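Local coordinates for putative Glycerophosphoryl diester phosphodiesterase (Silicibacter pomeroyi, PDB 3L12), which belongs to a family of the TIM-barrel clan and binds a magnesium ion, at residues 27-32 with 115-121; 276-282 with 297-301. One frame throughout, in Å; residues are numbered along the deposited sequence. Where two conformers were deposited one is given.

Overall arrangement
The chain forms a TIM barrel. Contact 1 joins the loop after strand 19-23 to the loop before helix 129-137. Contact 2 joins the starts of helices 279-288 and 298-307, which follow neighbouring parallel strands 270-273 and 292-295. Contact 1 is buried and holds two irregular segments through backbone carbonyls, the Q118 amide and three waters. Contact 2 is only partly buried, and one arginine to carbonyl bond crosses it. The contacts touch through Y297: its OH is 3.6 Å from F115 CD1 and its CE1 3.7 Å from G28 CA. D296 bonds both R27 and N277. Across the dimer, D117 of contact 1 pairs with R300 of contact 2 in the second subunit.

Contact 1: 27-32 with 115-121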
loop_
_atom_site.group_PDB
_atom_site.type_symbol
_atom_site.label_atom_id
_atom_site.label_comp_id
_atom_site.label_asym_id
_atom_site.label_seq_id
_atom_site.Cartn_x
_atom_site.Cartn_y
_atom_site.Cartn_z
ATOM N N ARG A 27 6.203 -2.487 5.973
ATOM C CA ARG A 27 5.724 -3.714 6.574
ATOM C C ARG A 27 4.252 -3.666 6.997
ATOM O O ARG A 27 3.566 -4.677 7.026
ATOM C CB ARG A 27 6.634 -4.067 7.755
ATOM C CG ARG A 27 6.174 -5.254 8.629
ATOM C CD ARG A 27 7.212 -5.712 9.635
ATOM N NE ARG A 27 7.564 -4.665 10.613
ATOM C CZ ARG A 27 8.139 -4.854 11.769
ATOM N NH1 ARG A 27 8.480 -6.075 12.195
ATOM N NH2 ARG A 27 8.334 -3.820 12.578
ATOM N N GLY A 28 3.725 -2.514 7.389
ATOM C CA GLY A 28 2.278 -2.458 7.669
ATOM C C GLY A 28 1.338 -2.623 6.490
ATOM O O GLY A 28 0.163 -2.896 6.703
ATOM N N VAL A 29 1.830 -2.463 5.246
ATOM C CA VAL A 29 1.061 -2.471 4.017
ATOM C C VAL A 29 1.357 -3.680 3.059
ATOM O O VAL A 29 0.465 -4.239 2.460
ATOM C CB VAL A 29 1.248 -1.127 3.220
ATOM C CG1 VAL A 29 0.265 -1.073 2.017
ATOM C CG2 VAL A 29 1.101 0.095 4.207
HETATM N N MSE A 30 2.631 -4.029 2.937
HETATM C CA MSE A 30 3.126 -5.030 2.075
HETATM C C MSE A 30 4.099 -5.945 2.793
HETATM O O MSE A 30 4.704 -5.552 3.734
HETATM C CB MSE A 30 3.884 -4.394 0.901
HETATM C CG MSE A 30 2.912 -3.712 -0.044
HETATM SE SE MSE A 30 1.768 -4.778 -1.140
HETATM C CE MSE A 30 3.071 -5.213 -2.522
ATOM N N PRO A 31 4.178 -7.216 2.365
ATOM C CA PRO A 31 5.163 -8.139 2.962
ATOM C C PRO A 31 6.522 -7.484 3.073
ATOM O O PRO A 31 7.045 -6.909 2.093
ATOM C CB PRO A 31 5.168 -9.343 1.992
ATOM C CG PRO A 31 4.435 -8.910 0.868
ATOM C CD PRO A 31 3.443 -7.862 1.264
ATOM N N GLU A 32 7.112 -7.651 4.218
ATOM C CA GLU A 32 8.352 -6.964 4.507
ATOM C C GLU A 32 9.525 -7.459 3.693
ATOM O O GLU A 32 9.588 -8.603 3.305
ATOM C CB GLU A 32 8.671 -7.146 5.976
ATOM C CG GLU A 32 9.064 -8.609 6.375
ATOM C CD GLU A 32 9.162 -8.774 7.854
ATOM O OE1 GLU A 32 8.073 -8.800 8.495
ATOM O OE2 GLU A 32 10.284 -8.865 8.360
ATOM N N PHE A 115 0.333 -6.809 12.186
ATOM C CA PHE A 115 0.177 -6.202 10.862
ATOM C C PHE A 115 -1.005 -6.867 10.117
ATOM O O PHE A 115 -0.839 -7.526 9.061
ATOM C CB PHE A 115 1.471 -6.324 10.057
ATOM C CG PHE A 115 2.671 -5.848 10.821
ATOM C CD1 PHE A 115 2.821 -4.474 11.064
ATOM C CD2 PHE A 115 3.579 -6.721 11.401
ATOM C CE1 PHE A 115 3.871 -4.026 11.791
ATOM C CE2 PHE A 115 4.664 -6.212 12.138
ATOM C CZ PHE A 115 4.792 -4.873 12.308
ATOM N N PRO A 116 -2.228 -6.619 10.628
ATOM C CA PRO A 116 -3.422 -7.302 10.114
ATOM C C PRO A 116 -3.918 -6.821 8.744
ATOM O O PRO A 116 -4.738 -7.488 8.090
ATOM C CB PRO A 116 -4.469 -7.040 11.198
ATOM C CG PRO A 116 -4.046 -5.702 11.806
ATOM C CD PRO A 116 -2.517 -5.678 11.739
ATOM N N ASP A 117 -3.417 -5.675 8.324
ATOM C CA ASP A 117 -3.849 -5.056 7.106
ATOM C C ASP A 117 -2.880 -5.204 5.943
ATOM O O ASP A 117 -3.148 -4.778 4.809
ATOM C CB ASP A 117 -4.113 -3.575 7.362
ATOM C CG ASP A 117 -5.295 -3.320 8.283
ATOM O OD1 ASP A 117 -6.067 -4.229 8.699
ATOM O OD2 ASP A 117 -5.395 -2.100 8.573
ATOM N N GLN A 118 -1.811 -5.952 6.159
ATOM C CA GLN A 118 -0.794 -6.178 5.159
ATOM C C GLN A 118 -1.368 -7.090 4.085
ATOM O O GLN A 118 -1.969 -8.110 4.404
ATOM C CB GLN A 118 0.420 -6.841 5.824
ATOM C CG GLN A 118 1.551 -7.133 4.848
ATOM C CD GLN A 118 2.615 -8.007 5.480
ATOM O OE1 GLN A 118 2.627 -9.188 5.210
ATOM N NE2 GLN A 118 3.586 -7.411 6.226
ATOM N N ALA A 119 -1.153 -6.737 2.830
ATOM C CA ALA A 119 -1.549 -7.558 1.713
ATOM C C ALA A 119 -0.957 -8.952 1.819
ATOM O O ALA A 119 0.116 -9.134 2.372
ATOM C CB ALA A 119 -1.135 -6.923 0.394
ATOM N N PHE A 120 -1.677 -9.918 1.265
ATOM C CA PHE A 120 -1.259 -11.314 1.371
ATOM C C PHE A 120 -0.963 -11.813 -0.007
ATOM O O PHE A 120 -1.902 -12.089 -0.783
ATOM C CB PHE A 120 -2.332 -12.184 2.067
ATOM C CG PHE A 120 -1.827 -13.570 2.375
ATOM C CD1 PHE A 120 -1.182 -13.798 3.576
ATOM C CD2 PHE A 120 -1.982 -14.609 1.477
ATOM C CE1 PHE A 120 -0.668 -15.065 3.873
ATOM C CE2 PHE A 120 -1.470 -15.893 1.770
ATOM C CZ PHE A 120 -0.826 -16.101 2.982
ATOM N N LEU A 121 0.339 -11.945 -0.293
ATOM C CA LEU A 121 0.848 -12.331 -1.582
ATOM C C LEU A 121 1.399 -13.764 -1.527
ATOM O O LEU A 121 1.894 -14.172 -0.503
ATOM C CB LEU A 121 1.972 -11.359 -2.053
ATOM C CG LEU A 121 1.663 -9.862 -2.207
ATOM C CD1 LEU A 121 2.896 -9.010 -2.680
ATOM C CD2 LEU A 121 0.460 -9.713 -3.177
HETATM O O HOH W 1 -1.039 -3.945 8.925
HETATM O O HOH W 2 -2.311 -3.586 2.504
HETATM O O HOH W 3 5.966 -8.985 6.704
#
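R27 opens the contact by laying its CG 3.8 Å from the F115 ring centroid, almost on the ring normal, as a CH-pi contact. Its guanidinium makes a salt bridge with D296 and a hydrogen bond with Y111. R27 O takes a nearly straight hydrogen bond from Q118 NE2 at 2.8 Å. One water joins G28 O to D117 N. V29 O accepts from A119 N at 3.0 Å, and a second water links it to D117 O. The CA-to-CB bond of V29 points away from 115-121, and its side chain packs on V29 of the second subunit. M30 is a selenomethionine; its SE is 3.9 Å from A119 CB and its CE 3.8 Å from L121 CD1. P31 CG lies 3.9 Å from L121 CD1. At E32, a third water joins its N and OE1 to Q118 NE2; OE1 also bonds Y111, and OE2 forms a salt bridge with R24. A type I turn, F115 to Q118, brings Q118 and A119 beside V29. Carbonyls meeting an amide, a backbone NH and waters, beside the R27-F115 CH-pi contact and an apolar patch, thus tie the loop after the first barrel strand, 19-23, to the long excursion between strand 61-63 and helix 129-137.

Contact 2: 276-282 with 297-301; sequences VNEPEDI and YPGRT
Both segments run from a loop into the first turn of a helix. V276 is extended (phi/psi -106/117), N277 bends the chain (-124/-35), and E278 (-78/141) takes the N-cap position before helix 279-288. I282 N bonds E278 O at 2.9 Å. The other segment repeats the plan: Y297 (-129/77) is the N-cap of helix 298-307, and T301 N bonds Y297 O at 3.1 Å. In register, the CA atoms of N277 and Y297 are 6.2 Å apart, those of P279 and R300 7.5 Å, and those of I282 and T301 6.6 Å.

R300 is the main side chain. With chi1 and chi2 both t and chi3 m, it reaches across so that NH1 donates to N277 O at 2.9 Å. A water bridges R300 NH1 (2.9 Å) and E278 OE2 (2.8 Å). R300 NE forms a salt bridge with D117 of the second subunit. I282 (chi1 m, chi2 t) points toward the other segment, beside the aliphatic part of R300. Its CD1 lies 3.9 Å from R300 CD and 3.4 Å from T301 OG1. N277 (chi1 m) places OD1 3.6 Å from Y297 CD2, at the ring edge; its ND2 bonds D296, and its OD1 bonds T295.

This is the packing of successive beta-alpha units in a TIM barrel, where adjacent helices start side by side after adjacent parallel strands. The chemistry is split: I282 packs in van der Waals contact on the R300 methylene and the T301 hydroxyl, while the arginine head bonds a loop carbonyl and reaches the second subunit.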
loop_
_atom_site.group_PDB
_atom_site.type_symbol
_atom_site.label_atom_id
_atom_site.label_comp_id
_atom_site.label_asym_id
_atom_site.label_seq_id
_atom_site.Cartn_x
_atom_site.Cartn_y
_atom_site.Cartn_z
ATOM N N VAL A 276 8.394 3.596 14.550
ATOM C CA VAL A 276 7.353 4.427 15.193
ATOM C C VAL A 276 6.097 4.301 14.385
ATOM O O VAL A 276 6.033 4.763 13.225
ATOM C CB VAL A 276 7.836 5.909 15.382
ATOM C CG1 VAL A 276 6.963 6.640 16.378
ATOM C CG2 VAL A 276 9.368 6.050 15.785
ATOM N N ASN A 277 5.042 3.745 14.993
ATOM C CA ASN A 277 3.807 3.427 14.297
ATOM C C ASN A 277 2.556 4.047 14.877
ATOM O O ASN A 277 1.658 4.414 14.138
ATOM C CB ASN A 277 3.610 1.911 14.284
ATOM C CG ASN A 277 4.676 1.184 13.474
ATOM O OD1 ASN A 277 5.305 1.782 12.565
ATOM N ND2 ASN A 277 4.849 -0.130 13.747
ATOM N N GLU A 278 2.455 4.195 16.189
ATOM C CA GLU A 278 1.204 4.751 16.736
ATOM C C GLU A 278 1.187 6.263 16.553
ATOM O O GLU A 278 2.212 6.946 16.716
ATOM C CB GLU A 278 1.096 4.386 18.202
ATOM C CG GLU A 278 1.106 2.875 18.416
ATOM C CD GLU A 278 -0.001 2.138 17.674
ATOM O OE1 GLU A 278 -1.103 2.691 17.567
ATOM O OE2 GLU A 278 0.237 1.020 17.115
ATOM N N PRO A 279 0.023 6.817 16.214
ATOM C CA PRO A 279 -0.059 8.249 15.946
ATOM C C PRO A 279 0.503 9.174 17.010
ATOM O O PRO A 279 1.228 10.144 16.682
ATOM C CB PRO A 279 -1.558 8.458 15.738
ATOM C CG PRO A 279 -2.096 7.179 15.421
ATOM C CD PRO A 279 -1.210 6.106 15.889
ATOM N N GLU A 280 0.209 8.921 18.282
ATOM C CA GLU A 280 0.738 9.765 19.352
ATOM C C GLU A 280 2.269 9.663 19.459
ATOM O O GLU A 280 2.895 10.616 19.899
ATOM C CB GLU A 280 0.095 9.449 20.730
ATOM C CG GLU A 280 -1.428 9.754 20.907
ATOM C CD GLU A 280 -2.117 8.879 21.998
ATOM O OE1 GLU A 280 -3.102 9.344 22.643
ATOM O OE2 GLU A 280 -1.672 7.709 22.208
ATOM N N ASP A 281 2.841 8.502 19.114
ATOM C CA ASP A 281 4.309 8.304 19.124
ATOM C C ASP A 281 4.953 9.026 17.953
ATOM O O ASP A 281 5.951 9.708 18.116
ATOM C CB ASP A 281 4.670 6.835 19.098
ATOM C CG ASP A 281 4.184 6.057 20.354
ATOM O OD1 ASP A 281 4.023 6.649 21.439
ATOM O OD2 ASP A 281 3.948 4.836 20.207
ATOM N N ILE A 282 4.318 8.932 16.800
ATOM C CA ILE A 282 4.828 9.655 15.593
ATOM C C ILE A 282 4.871 11.139 15.868
ATOM O O ILE A 282 5.904 11.808 15.691
ATOM C CB ILE A 282 4.008 9.309 14.358
ATOM C CG1 ILE A 282 4.144 7.829 13.995
ATOM C CG2 ILE A 282 4.406 10.193 13.159
ATOM C CD1 ILE A 282 3.075 7.310 13.011
ATOM N N TYR A 297 4.413 2.267 8.747
ATOM C CA TYR A 297 3.225 2.909 8.165
ATOM C C TYR A 297 3.597 4.276 7.602
ATOM O O TYR A 297 3.325 5.297 8.223
ATOM C CB TYR A 297 2.140 3.070 9.231
ATOM C CG TYR A 297 1.623 1.750 9.748
ATOM C CD1 TYR A 297 0.582 1.085 9.092
ATOM C CD2 TYR A 297 2.190 1.168 10.873
ATOM C CE1 TYR A 297 0.106 -0.159 9.545
ATOM C CE2 TYR A 297 1.752 -0.083 11.311
ATOM C CZ TYR A 297 0.732 -0.721 10.674
ATOM O OH TYR A 297 0.228 -1.955 11.124
ATOM N N PRO A 298 4.238 4.272 6.438
ATOM C CA PRO A 298 4.680 5.591 5.891
ATOM C C PRO A 298 3.530 6.550 5.606
ATOM O O PRO A 298 3.681 7.745 5.878
ATOM C CB PRO A 298 5.417 5.215 4.592
ATOM C CG PRO A 298 5.533 3.766 4.568
ATOM C CD PRO A 298 4.743 3.135 5.656
ATOM N N GLY A 299 2.388 6.084 5.087
ATOM C CA GLY A 299 1.297 7.014 4.819
ATOM C C GLY A 299 0.805 7.669 6.091
ATOM O O GLY A 299 0.508 8.854 6.091
ATOM N N ARG A 300 0.613 6.880 7.160
ATOM C CA ARG A 300 0.190 7.388 8.460
ATOM C C ARG A 300 1.129 8.477 8.932
ATOM O O ARG A 300 0.681 9.530 9.443
ATOM C CB ARG A 300 0.151 6.222 9.439
ATOM C CG ARG A 300 -0.248 6.653 10.839
ATOM C CD ARG A 300 -0.191 5.468 11.811
ATOM N NE ARG A 300 -1.152 4.431 11.382
ATOM C CZ ARG A 300 -1.199 3.207 11.911
ATOM N NH1 ARG A 300 -0.307 2.811 12.835
ATOM N NH2 ARG A 300 -2.134 2.360 11.516
ATOM N N THR A 301 2.439 8.205 8.786
ATOM C CA THR A 301 3.492 9.138 9.196
ATOM C C THR A 301 3.456 10.396 8.351
ATOM O O THR A 301 3.532 11.532 8.857
ATOM C CB THR A 301 4.851 8.443 9.160
ATOM O OG1 THR A 301 4.820 7.332 10.075
ATOM C CG2 THR A 301 5.943 9.435 9.622
HETATM O O HOH W 4 0.043 0.324 14.380
#